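Long-range contacts in putative iron-regulated protein A (Parabacteroides distasonis ATCC 8503, PDB 4ECG), which binds calcium ions and belongs to the imelysin-like (peptidase M75) family, its proposed role as an iron-regulated metallopeptidase being putative: residues Glu29-Phe39 and Val225-Leu233; Ile295-Arg303 and Ser313-Met321. One frame throughout, in Å; residues are numbered along the deposited sequence.

Contact 1. Residues Glu29-Phe39 and Val225-Leu233; sequences EDQMSAVVATF and VYQAIELML. With CA (calcium ion), chain C.
A single water joins Glu29 to Val225: it donates to Glu29 OE1 at 3.1 Å and accepts from Val225 N at 3.0 Å, so a backbone N-H at the start of helix 225-233 is satisfied through the acid on the first turn of the other helix. Beneath this bridge the contact is apolar. Val225 is a knob in the hole formed by Glu29, Met32, Ser33 and Val36. With CG1 between backbone N and carbonyl carbon (chi1 70°), the other branch, CG2, is driven against the facing backbone, 3.5 Å from Ser33 N. Met32, modelled as selenomethionine, bends at its last torsion (chi3 -67°) and lays both SE and CE along the Tyr226 ring, SE lying 3.6 Å from Tyr226 CE1 in an oblique Met-aromatic contact. One turn on, the two valines divide the work: Val36 CG2 packs on Ala228 CB at 3.8 Å, while Val35 CG1 meets the end of Ile229, 3.7 Å from its CD1. At the far end Phe39 and the selenomethionine Met232 run alongside each other in opposing senses, Met232 CG lying over one face of the ring and CE 3.6 Å from Phe39 CB; SE stands oblique to the ring in a second Met-aromatic contact. Gln227 takes no part in this seam; its OE1 binds a calcium ion together with Ser221 O and five waters, so the short helix that packs here also supplies one of the two protein ligands of the metal. The two axes cross at 43° with a closest approach of 9.4 Å. Helix 315-322 borders the seam, Leu318 touching Met32 and Val35 and Leu315 touching Met232, while Met212 of helix 208-214 packs on Ala228 and Met232.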
loop_
_atom_site.group_PDB
_atom_site.type_symbol
_atom_site.label_atom_id
_atom_site.label_comp_id
_atom_site.label_asym_id
_atom_site.label_seq_id
_atom_site.Cartn_x
_atom_site.Cartn_y
_atom_site.Cartn_z
ATOM N N GLU A 29 -23.702 6.243 18.497
ATOM C CA GLU A 29 -23.667 5.278 17.411
ATOM C C GLU A 29 -23.897 5.924 16.059
ATOM O O GLU A 29 -23.177 5.580 15.122
ATOM C CB GLU A 29 -24.618 4.106 17.657
ATOM C CG GLU A 29 -24.057 3.212 18.757
ATOM C CD GLU A 29 -24.812 1.926 18.947
ATOM O OE1 GLU A 29 -25.121 1.285 17.931
ATOM O OE2 GLU A 29 -25.063 1.568 20.115
ATOM N N ASP A 30 -24.852 6.859 15.973
ATOM C CA ASP A 30 -25.112 7.578 14.726
ATOM C C ASP A 30 -23.842 8.335 14.313
ATOM O O ASP A 30 -23.522 8.425 13.098
ATOM C CB ASP A 30 -26.330 8.524 14.792
ATOM C CG ASP A 30 -27.710 7.768 14.851
ATOM O OD1 ASP A 30 -27.831 6.624 14.358
ATOM O OD2 ASP A 30 -28.696 8.332 15.378
ATOM N N GLN A 31 -23.085 8.823 15.301
ATOM C CA GLN A 31 -21.858 9.605 14.993
ATOM C C GLN A 31 -20.769 8.714 14.418
ATOM O O GLN A 31 -20.124 9.045 13.443
ATOM C CB GLN A 31 -21.311 10.321 16.238
ATOM C CG GLN A 31 -21.806 11.745 16.417
ATOM C CD GLN A 31 -21.810 12.240 17.864
ATOM O OE1 GLN A 31 -21.259 11.619 18.760
ATOM N NE2 GLN A 31 -22.442 13.375 18.079
HETATM N N MSE A 32 -20.567 7.579 15.070
HETATM C CA MSE A 32 -19.600 6.585 14.639
HETATM C C MSE A 32 -19.974 6.005 13.275
HETATM O O MSE A 32 -19.099 5.760 12.457
HETATM C CB MSE A 32 -19.507 5.458 15.676
HETATM C CG MSE A 32 -18.585 5.772 16.865
HETATM SE SE MSE A 32 -18.608 4.392 18.193
HETATM C CE MSE A 32 -20.404 4.556 18.821
ATOM N N SER A 33 -21.271 5.790 13.045
ATOM C CA SER A 33 -21.749 5.259 11.755
ATOM C C SER A 33 -21.434 6.238 10.586
ATOM O O SER A 33 -21.072 5.825 9.470
ATOM C CB SER A 33 -23.246 4.967 11.864
ATOM O OG SER A 33 -23.698 4.241 10.747
ATOM N N ALA A 34 -21.531 7.533 10.867
ATOM C CA ALA A 34 -21.228 8.580 9.849
ATOM C C ALA A 34 -19.719 8.628 9.524
ATOM O O ALA A 34 -19.331 8.908 8.397
ATOM C CB ALA A 34 -21.749 9.961 10.287
ATOM N N VAL A 35 -18.871 8.360 10.506
ATOM C CA VAL A 35 -17.437 8.272 10.257
ATOM C C VAL A 35 -17.131 7.100 9.299
ATOM O O VAL A 35 -16.398 7.256 8.313
ATOM C CB VAL A 35 -16.648 8.129 11.582
ATOM C CG1 VAL A 35 -15.222 7.654 11.322
ATOM C CG2 VAL A 35 -16.716 9.437 12.385
ATOM N N VAL A 36 -17.742 5.951 9.570
ATOM C CA VAL A 36 -17.595 4.757 8.714
ATOM C C VAL A 36 -18.154 5.027 7.317
ATOM O O VAL A 36 -17.519 4.708 6.327
ATOM C CB VAL A 36 -18.319 3.537 9.357
ATOM C CG1 VAL A 36 -18.296 2.342 8.425
ATOM C CG2 VAL A 36 -17.736 3.221 10.733
ATOM N N ALA A 37 -19.334 5.628 7.234
ATOM C CA ALA A 37 -19.900 6.025 5.932
ATOM C C ALA A 37 -18.937 6.934 5.176
ATOM O O ALA A 37 -18.600 6.669 4.038
ATOM C CB ALA A 37 -21.307 6.667 6.077
ATOM N N THR A 38 -18.443 7.979 5.818
ATOM C CA THR A 38 -17.546 8.919 5.137
ATOM C C THR A 38 -16.221 8.239 4.752
ATOM O O THR A 38 -15.629 8.525 3.707
ATOM C CB THR A 38 -17.184 10.062 6.079
ATOM O OG1 THR A 38 -18.380 10.756 6.518
ATOM C CG2 THR A 38 -16.177 10.990 5.428
ATOM N N PHE A 39 -15.738 7.334 5.603
ATOM C CA PHE A 39 -14.555 6.560 5.245
ATOM C C PHE A 39 -14.794 5.785 3.930
ATOM O O PHE A 39 -13.995 5.888 3.008
ATOM C CB PHE A 39 -14.114 5.587 6.368
ATOM C CG PHE A 39 -13.139 4.563 5.877
ATOM C CD1 PHE A 39 -11.821 4.909 5.645
ATOM C CD2 PHE A 39 -13.563 3.297 5.552
ATOM C CE1 PHE A 39 -10.924 3.992 5.132
ATOM C CE2 PHE A 39 -12.681 2.370 5.039
ATOM C CZ PHE A 39 -11.361 2.728 4.818
ATOM N N VAL A 225 -21.165 -1.119 14.920
ATOM C CA VAL A 225 -20.407 0.041 14.455
ATOM C C VAL A 225 -19.038 0.114 15.115
ATOM O O VAL A 225 -18.084 0.629 14.509
ATOM C CB VAL A 225 -21.155 1.376 14.642
ATOM C CG1 VAL A 225 -21.275 1.751 16.123
ATOM C CG2 VAL A 225 -20.457 2.471 13.832
ATOM N N TYR A 226 -18.941 -0.368 16.353
ATOM C CA TYR A 226 -17.655 -0.418 17.048
ATOM C C TYR A 226 -16.696 -1.354 16.326
ATOM O O TYR A 226 -15.503 -1.105 16.267
ATOM C CB TYR A 226 -17.806 -0.862 18.513
ATOM C CG TYR A 226 -18.656 0.036 19.413
ATOM C CD1 TYR A 226 -18.102 1.162 20.027
ATOM C CD2 TYR A 226 -20.000 -0.251 19.662
ATOM C CE1 TYR A 226 -18.862 1.992 20.846
ATOM C CE2 TYR A 226 -20.768 0.570 20.482
ATOM C CZ TYR A 226 -20.188 1.688 21.071
ATOM O OH TYR A 226 -20.911 2.504 21.895
ATOM N N GLN A 227 -17.205 -2.443 15.784
ATOM C CA GLN A 227 -16.360 -3.309 15.033
ATOM C C GLN A 227 -15.853 -2.688 13.763
ATOM O O GLN A 227 -14.720 -2.931 13.385
ATOM C CB GLN A 227 -17.079 -4.629 14.741
ATOM C CG GLN A 227 -17.307 -5.439 16.021
ATOM C CD GLN A 227 -17.852 -6.830 15.761
ATOM O OE1 GLN A 227 -17.687 -7.403 14.678
ATOM N NE2 GLN A 227 -18.482 -7.377 16.758
ATOM N N ALA A 228 -16.679 -1.876 13.119
ATOM C CA ALA A 228 -16.301 -1.180 11.879
ATOM C C ALA A 228 -15.180 -0.158 12.112
ATOM O O ALA A 228 -14.218 -0.146 11.397
ATOM C CB ALA A 228 -17.523 -0.517 11.229
ATOM N N ILE A 229 -15.315 0.690 13.121
ATOM C CA ILE A 229 -14.239 1.603 13.526
ATOM C C ILE A 229 -12.968 0.854 13.934
ATOM O O ILE A 229 -11.888 1.273 13.585
ATOM C CB ILE A 229 -14.664 2.517 14.733
ATOM C CG1 ILE A 229 -15.755 3.539 14.362
ATOM C CG2 ILE A 229 -13.485 3.309 15.266
ATOM C CD1 ILE A 229 -15.219 4.643 13.498
ATOM N N GLU A 230 -13.090 -0.199 14.741
ATOM C CA GLU A 230 -11.912 -1.033 15.170
ATOM C C GLU A 230 -11.210 -1.594 13.928
ATOM O O GLU A 230 -9.991 -1.627 13.875
ATOM C CB GLU A 230 -12.323 -2.186 16.127
ATOM C CG GLU A 230 -11.168 -3.044 16.711
ATOM C CD GLU A 230 -11.639 -4.252 17.559
ATOM O OE1 GLU A 230 -12.845 -4.620 17.488
ATOM O OE2 GLU A 230 -10.815 -4.823 18.326
ATOM N N LEU A 231 -11.987 -1.968 12.911
ATOM C CA LEU A 231 -11.427 -2.494 11.658
ATOM C C LEU A 231 -10.546 -1.457 10.970
ATOM O O LEU A 231 -9.447 -1.778 10.474
ATOM C CB LEU A 231 -12.560 -2.937 10.722
ATOM C CG LEU A 231 -12.274 -3.905 9.594
ATOM C CD1 LEU A 231 -11.638 -5.179 10.134
ATOM C CD2 LEU A 231 -13.561 -4.175 8.863
HETATM N N MSE A 232 -11.010 -0.206 10.947
HETATM C CA MSE A 232 -10.267 0.870 10.266
HETATM C C MSE A 232 -8.916 1.022 10.933
HETATM O O MSE A 232 -7.939 1.256 10.252
HETATM C CB MSE A 232 -10.987 2.233 10.337
HETATM C CG MSE A 232 -12.316 2.372 9.530
HETATM SE SE MSE A 232 -13.302 3.974 9.947
HETATM C CE MSE A 232 -12.034 5.272 9.306
ATOM N N LEU A 233 -8.884 0.903 12.272
ATOM C CA LEU A 233 -7.680 1.223 13.074
ATOM C C LEU A 233 -6.746 0.032 13.255
ATOM O O LEU A 233 -5.628 0.196 13.718
ATOM C CB LEU A 233 -8.078 1.750 14.451
ATOM C CG LEU A 233 -8.564 3.204 14.431
ATOM C CD1 LEU A 233 -9.544 3.468 15.564
ATOM C CD2 LEU A 233 -7.384 4.162 14.502
HETATM CA CA CA C . -16.257 -8.874 13.818
HETATM O O HOH W 1 -24.004 -0.541 15.674
HETATM O O HOH W 2 -18.140 -10.679 13.924
HETATM O O HOH W 3 -15.967 -10.020 15.828
HETATM O O HOH W 4 -14.676 -10.531 12.987
HETATM O O HOH W 5 -14.689 -7.686 15.099
HETATM O O HOH W 6 -15.065 -7.153 12.187
#

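Contact 2. Residues Ile295-Arg303 and Ser313-Met321; sequences IKNAYFGGR and SSLHALTKM
Ser314 CB rests against Tyr299 O, where a helix-loop-helix turns from the end of helix 284-300 into helix 315-322. Ser314 is the N-cap of the second helix: its OG accepts from Ala317 N at 3.1 Å and also bonds to Ser311 O. Gly301, with positive phi (79°), packs its backbone close to Ser314 CB. Leu315 follows, its N donating at 2.8 Å to a water that in turn donates to Ala298 O, while its CB touches Tyr299 CD1. His316 makes the direct link, N to Tyr299 O at 2.9 Å and in the carbonyl plane, so a first-turn N-H of one helix is bonded to a last-turn carbonyl of the other. Its CB lies over the Tyr299 ring in a CH-pi contact. With CG anti to the backbone N (chi1 164°), the imidazole reaches Phe300, whose CE1 covers one of its faces, completing an aromatic cluster. His316 ND1 and Tyr299 OH both bond to Asp327 OD1. Replacing Tyr299 by an alanine would probably cost Asp327 one of these two partners and leave a gap beside His316 CB and Thr319. Thr319 crosses the phenol end at about a right angle, its CB and CG2 each 3.5 Å from Tyr299 OH, while its own OG1 turns back to donate to Leu315 O at 2.6 Å.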
loop_
_atom_site.group_PDB
_atom_site.type_symbol
_atom_site.label_atom_id
_atom_site.label_comp_id
_atom_site.label_asym_id
_atom_site.label_seq_id
_atom_site.Cartn_x
_atom_site.Cartn_y
_atom_site.Cartn_z
ATOM N N ILE A 295 -2.947 6.553 5.944
ATOM C CA ILE A 295 -3.419 6.739 7.335
ATOM C C ILE A 295 -4.092 8.115 7.517
ATOM O O ILE A 295 -5.132 8.265 8.166
ATOM C CB ILE A 295 -2.259 6.618 8.360
ATOM C CG1 ILE A 295 -1.627 5.223 8.340
ATOM C CG2 ILE A 295 -2.748 6.952 9.742
ATOM C CD1 ILE A 295 -0.398 5.083 9.214
ATOM N N LYS A 296 -3.444 9.106 6.933
ATOM C CA LYS A 296 -3.792 10.497 7.054
ATOM C C LYS A 296 -5.146 10.746 6.451
ATOM O O LYS A 296 -5.988 11.381 7.058
ATOM C CB LYS A 296 -2.724 11.372 6.385
ATOM C CG LYS A 296 -2.875 12.855 6.664
ATOM C CD LYS A 296 -1.715 13.673 6.101
ATOM C CE LYS A 296 -1.890 15.153 6.337
ATOM N NZ LYS A 296 -0.859 15.954 5.624
ATOM N N ASN A 297 -5.355 10.209 5.271
ATOM C CA ASN A 297 -6.649 10.272 4.588
ATOM C C ASN A 297 -7.714 9.650 5.415
ATOM O O ASN A 297 -8.811 10.196 5.512
ATOM C CB ASN A 297 -6.555 9.509 3.250
ATOM C CG ASN A 297 -5.715 10.241 2.200
ATOM O OD1 ASN A 297 -5.292 11.432 2.372
ATOM N ND2 ASN A 297 -5.470 9.537 1.087
ATOM N N ALA A 298 -7.397 8.466 5.967
ATOM C CA ALA A 298 -8.324 7.707 6.813
ATOM C C ALA A 298 -8.741 8.507 8.054
ATOM O O ALA A 298 -9.905 8.449 8.435
ATOM C CB ALA A 298 -7.706 6.372 7.285
ATOM N N TYR A 299 -7.784 9.192 8.693
ATOM C CA TYR A 299 -7.991 9.809 9.989
ATOM C C TYR A 299 -8.798 11.094 9.806
ATOM O O TYR A 299 -9.607 11.446 10.661
ATOM C CB TYR A 299 -6.625 10.136 10.644
ATOM C CG TYR A 299 -6.666 10.656 12.066
ATOM C CD1 TYR A 299 -7.039 9.841 13.099
ATOM C CD2 TYR A 299 -6.329 11.987 12.379
ATOM C CE1 TYR A 299 -7.121 10.327 14.383
ATOM C CE2 TYR A 299 -6.391 12.471 13.678
ATOM C CZ TYR A 299 -6.778 11.619 14.675
ATOM O OH TYR A 299 -6.860 12.036 15.997
ATOM N N PHE A 300 -8.513 11.826 8.724
ATOM C CA PHE A 300 -9.170 13.103 8.470
ATOM C C PHE A 300 -10.386 12.936 7.565
ATOM O O PHE A 300 -11.078 13.884 7.306
ATOM C CB PHE A 300 -8.173 14.144 7.879
ATOM C CG PHE A 300 -7.075 14.546 8.832
ATOM C CD1 PHE A 300 -7.363 15.213 9.994
ATOM C CD2 PHE A 300 -5.764 14.209 8.598
ATOM C CE1 PHE A 300 -6.353 15.567 10.897
ATOM C CE2 PHE A 300 -4.751 14.562 9.469
ATOM C CZ PHE A 300 -5.056 15.236 10.635
ATOM N N GLY A 301 -10.635 11.742 7.053
ATOM C CA GLY A 301 -11.908 11.487 6.389
ATOM C C GLY A 301 -12.067 11.986 4.974
ATOM O O GLY A 301 -13.174 12.241 4.550
ATOM N N GLY A 302 -10.968 12.097 4.236
ATOM C CA GLY A 302 -11.015 12.371 2.793
ATOM C C GLY A 302 -9.633 12.236 2.159
ATOM O O GLY A 302 -8.626 12.316 2.849
ATOM N N ARG A 303 -9.551 11.999 0.863
ATOM C CA ARG A 303 -8.214 12.011 0.212
ATOM C C ARG A 303 -7.528 13.402 0.298
ATOM O O ARG A 303 -8.155 14.441 0.068
ATOM C CB ARG A 303 -8.313 11.593 -1.235
ATOM C CG ARG A 303 -9.008 10.268 -1.489
ATOM C CD ARG A 303 -8.720 9.858 -2.920
ATOM N NE ARG A 303 -7.291 9.502 -3.056
ATOM C CZ ARG A 303 -6.699 9.013 -4.147
ATOM N NH1 ARG A 303 -7.380 8.789 -5.238
ATOM N NH2 ARG A 303 -5.410 8.736 -4.140
ATOM N N SER A 313 -17.256 14.300 10.018
ATOM C CA SER A 313 -17.368 12.886 10.308
ATOM C C SER A 313 -16.065 12.149 10.004
ATOM O O SER A 313 -15.949 11.411 9.036
ATOM C CB SER A 313 -18.578 12.268 9.610
ATOM O OG SER A 313 -18.703 12.684 8.284
ATOM N N SER A 314 -15.094 12.362 10.883
ATOM C CA SER A 314 -13.778 11.728 10.811
ATOM C C SER A 314 -13.400 11.193 12.160
ATOM O O SER A 314 -13.925 11.656 13.180
ATOM C CB SER A 314 -12.695 12.747 10.406
ATOM O OG SER A 314 -12.736 13.943 11.177
ATOM N N LEU A 315 -12.452 10.254 12.149
ATOM C CA LEU A 315 -11.826 9.766 13.367
ATOM C C LEU A 315 -11.173 10.924 14.077
ATOM O O LEU A 315 -11.108 10.943 15.331
ATOM C CB LEU A 315 -10.755 8.688 13.100
ATOM C CG LEU A 315 -11.254 7.290 12.832
ATOM C CD1 LEU A 315 -10.108 6.353 12.354
ATOM C CD2 LEU A 315 -11.982 6.836 14.082
ATOM N N HIS A 316 -10.664 11.875 13.297
ATOM C CA HIS A 316 -10.106 13.101 13.867
ATOM C C HIS A 316 -11.093 13.820 14.732
ATOM O O HIS A 316 -10.792 14.165 15.868
ATOM C CB HIS A 316 -9.614 14.014 12.761
ATOM C CG HIS A 316 -9.377 15.423 13.199
ATOM N ND1 HIS A 316 -8.384 15.758 14.035
ATOM C CD2 HIS A 316 -10.046 16.606 12.875
ATOM C CE1 HIS A 316 -8.429 17.104 14.256
ATOM N NE2 HIS A 316 -9.443 17.609 13.542
ATOM N N ALA A 317 -12.287 14.040 14.213
ATOM C CA ALA A 317 -13.290 14.774 14.961
ATOM C C ALA A 317 -13.638 13.993 16.218
ATOM O O ALA A 317 -13.695 14.571 17.290
ATOM C CB ALA A 317 -14.538 14.996 14.117
ATOM N N LEU A 318 -13.858 12.680 16.103
ATOM C CA LEU A 318 -14.284 11.915 17.271
ATOM C C LEU A 318 -13.176 11.896 18.325
ATOM O O LEU A 318 -13.441 12.123 19.501
ATOM C CB LEU A 318 -14.703 10.498 16.917
ATOM C CG LEU A 318 -15.983 10.287 16.104
ATOM C CD1 LEU A 318 -16.232 8.775 16.005
ATOM C CD2 LEU A 318 -17.166 11.034 16.679
ATOM N N THR A 319 -11.930 11.693 17.910
ATOM C CA THR A 319 -10.820 11.744 18.868
ATOM C C THR A 319 -10.692 13.111 19.554
ATOM O O THR A 319 -10.492 13.186 20.773
ATOM C CB THR A 319 -9.521 11.418 18.146
ATOM O OG1 THR A 319 -9.750 10.246 17.374
ATOM C CG2 THR A 319 -8.361 11.228 19.110
ATOM N N LYS A 320 -10.794 14.192 18.778
ATOM C CA LYS A 320 -10.753 15.540 19.353
ATOM C C LYS A 320 -11.785 15.683 20.480
ATOM O O LYS A 320 -11.452 16.113 21.596
ATOM C CB LYS A 320 -10.981 16.593 18.254
ATOM C CG LYS A 320 -10.605 18.029 18.617
ATOM C CD LYS A 320 -10.687 18.960 17.409
ATOM C CE LYS A 320 -10.860 20.412 17.841
ATOM N NZ LYS A 320 -10.616 21.340 16.698
HETATM N N MSE A 321 -13.023 15.288 20.179
HETATM C CA MSE A 321 -14.141 15.278 21.129
HETATM C C MSE A 321 -13.824 14.461 22.395
HETATM O O MSE A 321 -14.144 14.891 23.493
HETATM C CB MSE A 321 -15.400 14.734 20.406
HETATM C CG MSE A 321 -16.743 14.665 21.212
HETATM SE SE MSE A 321 -17.932 13.173 20.609
HETATM C CE MSE A 321 -18.001 13.746 18.697
HETATM O O HOH W 7 -12.090 9.201 9.580
#

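Overall arrangement
Helix 29-68 comes first in the chain, and its opening turns wait until residues 225-233 for their partner: contact 1 closes a mostly helical excursion of 185 residues. Contact 2 comes afterwards and joins helix 284-300 to helix 315-322 across a short connection, with only nine residues, none in a helix or strand, between its segments. The two are in series and neither nest nor cross. The centres of contact 1 and contact 2 lie about 11 Å apart, on the same side of the chain's centre. Thr38 of contact 1 meets both ends of the connection in contact 2, with a probable OG1 to Ser313 OG hydrogen bond and its methyl on Gly301 O, while Val35 packs on Ser314 O.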